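Local coordinates for uncharacterized protein, cytosolic disulfide reductase DsbM (Pseudomonas aeruginosa PAO1, PDB 5HFI) that acts as a cytosolic disulfide reductase of the thioredoxin superfamily and binds glutathione, which can attach covalently to its active-site cysteine, at residues Y21-S24 / P25-A28; H65-R68 / I69-L72. All blocks are in the same frame, centred on the assembly; numbering follows the deposited sequence.

Interaction 1. Residues Y21-S24 / P25-A28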
loop_
_atom_site.group_PDB
_atom_site.type_symbol
_atom_site.label_atom_id
_atom_site.label_comp_id
_atom_site.label_asym_id
_atom_site.label_seq_id
_atom_site.Cartn_x
_atom_site.Cartn_y
_atom_site.Cartn_z
ATOM N N TYR A 21 -1.506 -3.743 4.672
ATOM C CA TYR A 21 -0.302 -4.491 5.011
ATOM C C TYR A 21 -0.617 -5.970 5.197
ATOM O O TYR A 21 0.162 -6.836 4.784
ATOM C CB TYR A 21 0.334 -3.902 6.270
ATOM C CG TYR A 21 1.573 -4.627 6.744
ATOM C CD1 TYR A 21 2.670 -4.791 5.909
ATOM C CD2 TYR A 21 1.653 -5.127 8.038
ATOM C CE1 TYR A 21 3.808 -5.446 6.345
ATOM C CE2 TYR A 21 2.786 -5.782 8.483
ATOM C CZ TYR A 21 3.860 -5.939 7.631
ATOM O OH TYR A 21 4.991 -6.590 8.074
ATOM N N GLY A 22 -1.766 -6.278 5.803
ATOM C CA GLY A 22 -2.193 -7.662 5.894
ATOM C C GLY A 22 -2.410 -8.302 4.538
ATOM O O GLY A 22 -2.257 -9.516 4.389
ATOM N N ALA A 23 -2.750 -7.500 3.530
ATOM C CA ALA A 23 -2.955 -7.991 2.176
ATOM C C ALA A 23 -1.705 -7.899 1.310
ATOM O O ALA A 23 -1.770 -8.219 0.121
ATOM C CB ALA A 23 -4.095 -7.221 1.502
ATOM N N SER A 24 -0.572 -7.461 1.862
ATOM C CA SER A 24 0.646 -7.388 1.065
ATOM C C SER A 24 1.004 -8.718 0.404
ATOM O O SER A 24 1.442 -8.693 -0.759
ATOM C CB SER A 24 1.804 -6.879 1.933
ATOM O OG SER A 24 2.940 -6.566 1.135
ATOM N N PRO A 25 0.850 -9.879 1.048
ATOM C CA PRO A 25 1.126 -11.127 0.313
ATOM C C PRO A 25 0.175 -11.358 -0.847
ATOM O O PRO A 25 0.546 -12.037 -1.813
ATOM C CB PRO A 25 0.995 -12.217 1.391
ATOM C CG PRO A 25 1.074 -11.507 2.685
ATOM C CD PRO A 25 0.503 -10.158 2.453
ATOM N N LEU A 26 -1.042 -10.808 -0.790
ATOM C CA LEU A 26 -1.966 -10.957 -1.909
ATOM C C LEU A 26 -1.528 -10.118 -3.105
ATOM O O LEU A 26 -1.637 -10.558 -4.254
ATOM C CB LEU A 26 -3.380 -10.570 -1.481
ATOM C CG LEU A 26 -3.939 -11.287 -0.252
ATOM C CD1 LEU A 26 -5.417 -10.971 -0.082
ATOM C CD2 LEU A 26 -3.714 -12.787 -0.349
ATOM N N LEU A 27 -1.045 -8.899 -2.856
ATOM C CA LEU A 27 -0.505 -8.097 -3.949
ATOM C C LEU A 27 0.741 -8.747 -4.539
ATOM O O LEU A 27 0.919 -8.765 -5.763
ATOM C CB LEU A 27 -0.195 -6.680 -3.465
ATOM C CG LEU A 27 0.421 -5.743 -4.505
ATOM C CD1 LEU A 27 -0.500 -5.605 -5.713
ATOM C CD2 LEU A 27 0.711 -4.384 -3.889
ATOM N N ALA A 28 1.614 -9.290 -3.685
ATOM C CA ALA A 28 2.815 -9.951 -4.182
ATOM C C ALA A 28 2.462 -11.173 -5.020
ATOM O O ALA A 28 3.051 -11.397 -6.084
ATOM C CB ALA A 28 3.724 -10.341 -3.016
#
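Ala23 O takes two backbone donors from the next turn of chain: Leu27 N at 3.1 Å, nearly in line with the carbonyl, and Leu26 N, whose bond is weak because its N-H...O angle is just 127°. One residue on, Ala28 N reaches Ser24 O at 3.0 Å, a normal helical bond. Ser24 N turns back instead and is bonded to Tyr21 O. Pro25 has no N-H to give, which costs little near the start of a helix, where a residue's amide need not take part in the i to i-4 pattern. Its CD stands where an amide hydrogen would be and lies 3.4 Å from Gly22 O. Ala23 is the non-helical joint between helices 18-22 and 24-30, and its small CB meets Leu26 CD1 at 4.3 Å.

The hydroxyl of Tyr21 is bonded to Pro76 O, while its ring stacks on Tyr124 and meets Phe77 edge to face; a large aromatic with one polar end fits this buried site. A chi1 of 178° swings the isobutyl group of Leu27 away from its backbone N, and it meets Val38 and Leu40 of strand 37-42 and Leu116 of helix 112-124; Leu26 packs on Trp206. Such a break, with proline near the start of the second part, recalls the kinked helix that begins at the CxxC motif of thioredoxin-fold proteins, here Cys17 to Cys20.

Interaction 2. Residues H65-R68 / I69-L72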
loop_
_atom_site.group_PDB
_atom_site.type_symbol
_atom_site.label_atom_id
_atom_site.label_comp_id
_atom_site.label_asym_id
_atom_site.label_seq_id
_atom_site.Cartn_x
_atom_site.Cartn_y
_atom_site.Cartn_z
ATOM N N HIS A 65 -6.177 -3.549 15.954
ATOM C CA HIS A 65 -6.208 -4.226 14.666
ATOM C C HIS A 65 -4.907 -4.975 14.408
ATOM O O HIS A 65 -4.932 -6.127 13.965
ATOM C CB HIS A 65 -6.473 -3.214 13.551
ATOM C CG HIS A 65 -7.924 -2.912 13.340
ATOM N ND1 HIS A 65 -8.366 -2.015 12.390
ATOM C CD2 HIS A 65 -9.034 -3.388 13.952
ATOM C CE1 HIS A 65 -9.685 -1.952 12.428
ATOM N NE2 HIS A 65 -10.116 -2.775 13.367
ATOM N N ASP A 66 -3.767 -4.354 14.728
ATOM C CA ASP A 66 -2.472 -4.856 14.264
ATOM C C ASP A 66 -2.223 -6.296 14.703
ATOM O O ASP A 66 -1.891 -7.156 13.877
ATOM C CB ASP A 66 -1.351 -3.941 14.757
ATOM C CG ASP A 66 -1.352 -2.592 14.060
ATOM O OD1 ASP A 66 -0.657 -1.674 14.542
ATOM O OD2 ASP A 66 -2.050 -2.449 13.034
ATOM N N LEU A 67 -2.362 -6.585 16.001
ATOM C CA LEU A 67 -2.144 -7.957 16.445
ATOM C C LEU A 67 -3.205 -8.896 15.890
ATOM O O LEU A 67 -2.935 -10.087 15.699
ATOM C CB LEU A 67 -2.099 -8.034 17.970
ATOM C CG LEU A 67 -0.705 -7.786 18.551
ATOM C CD1 LEU A 67 -0.678 -8.071 20.041
ATOM C CD2 LEU A 67 0.323 -8.642 17.825
ATOM N N ARG A 68 -4.407 -8.381 15.615
ATOM C CA ARG A 68 -5.420 -9.191 14.945
ATOM C C ARG A 68 -5.039 -9.446 13.491
ATOM O O ARG A 68 -5.259 -10.545 12.971
ATOM C CB ARG A 68 -6.790 -8.515 15.034
ATOM C CG ARG A 68 -7.574 -8.851 16.295
ATOM C CD ARG A 68 -8.409 -10.112 16.098
ATOM N NE ARG A 68 -9.692 -9.782 15.499
ATOM C CZ ARG A 68 -10.740 -10.598 15.483
ATOM N NH1 ARG A 68 -11.875 -10.207 14.913
ATOM N NH2 ARG A 68 -10.655 -11.803 16.039
ATOM N N ILE A 69 -4.467 -8.444 12.819
ATOM C CA ILE A 69 -3.954 -8.650 11.468
ATOM C C ILE A 69 -2.847 -9.696 11.470
ATOM O O ILE A 69 -2.772 -10.543 10.573
ATOM C CB ILE A 69 -3.466 -7.315 10.874
ATOM C CG1 ILE A 69 -4.561 -6.250 10.996
ATOM C CG2 ILE A 69 -3.007 -7.509 9.436
ATOM C CD1 ILE A 69 -4.146 -4.882 10.508
ATOM N N ALA A 70 -1.970 -9.652 12.477
ATOM C CA ALA A 70 -0.896 -10.637 12.561
ATOM C C ALA A 70 -1.450 -12.042 12.756
ATOM O O ALA A 70 -0.969 -12.998 12.135
ATOM C CB ALA A 70 0.064 -10.273 13.693
ATOM N N GLN A 71 -2.469 -12.185 13.608
ATOM C CA GLN A 71 -3.088 -13.490 13.818
ATOM C C GLN A 71 -3.718 -14.018 12.534
ATOM O O GLN A 71 -3.613 -15.210 12.225
ATOM C CB GLN A 71 -4.142 -13.400 14.924
ATOM C CG GLN A 71 -3.590 -13.112 16.312
ATOM C CD GLN A 71 -4.676 -13.053 17.371
ATOM O OE1 GLN A 71 -5.683 -12.364 17.205
ATOM N NE2 GLN A 71 -4.476 -13.774 18.469
ATOM N N LEU A 72 -4.371 -13.144 11.768
ATOM C CA LEU A 72 -5.105 -13.586 10.588
ATOM C C LEU A 72 -4.185 -13.827 9.396
ATOM O O LEU A 72 -4.379 -14.792 8.648
ATOM C CB LEU A 72 -6.174 -12.556 10.222
ATOM C CG LEU A 72 -7.098 -12.866 9.037
ATOM C CD1 LEU A 72 -7.597 -14.306 9.066
ATOM C CD2 LEU A 72 -8.255 -11.890 8.991
#
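Ile69 folds back over the carbonyl of His65, with its CG1 3.0 Å from His65 O and its CD1 4.2 Å from His65 CB. The torsion that sets CG1 anti to the carbonyl carbon (chi1 -52°) sends this branch back along the helix and also brings CD1 to 4.1 Å from Asp66 OD2, the two side chains running side by side. His65 O, already crowded by CG1, accepts Ile69 N in a short bond, 2.6 Å, that lies nearly in line with the carbonyl. A bulky apolar residue suits this inward side of helix 64-73: one branch covers His65, and the side chain also packs on Trp19, as does Leu72, while His65 meets that indole edge to face. Asp66, although buried, has its OD1 hydrogen-bonded to the hydroxyl of Tyr81. Ala70 is small enough to lie close to Phe77, and its CB is 4.4 Å from Leu67 CD2.

The solvent side is looser. The bend at chi2 (-88°) brings Arg68 CD to 3.7 Å from Gln71 OE1, a contact of a methylene with an amide oxygen; a further bend at chi3 turns the guanidinium, whose plane stands 58° from that of the amide. Long, flexible polar chains are at home on such an exposed face. Beneath them, Gln71 N and Leu72 N bond to Leu67 O and Arg68 O, both at 3.0 Å.

The chemistry thus divides the helix: backbone bonds fix its form, apolar and aromatic contacts, with the Asp66-Tyr81 hydrogen bond among them, seat one side against the protein, and the charged end of Arg68 remains on a face that can be hydrated.

Overall arrangement
Interaction 1 and interaction 2 lie 13 Å apart between centres, yet they touch: Ile69 CG2 packs 3.6 Å from Gly22 CA, where the lack of a side chain lets helix 64-73 come close to helix 18-22. Both lie near the glutathione site. In residues 21-28, the side chain of Tyr21 is about 7 Å from that of Cys17, the cysteine that can bind glutathione covalently, and the side chain of Ala23 about 8 Å from the ligand. From residues 65-72, the side chain of His65 comes to about 5 Å from glutathione. Trp19, a glutathione-binding residue, is touched by His65, Ile69 and Leu72, and its side chain lies about 5 Å from Gly22; Phe77 contacts Tyr21 as well as Asp66 and Ala70.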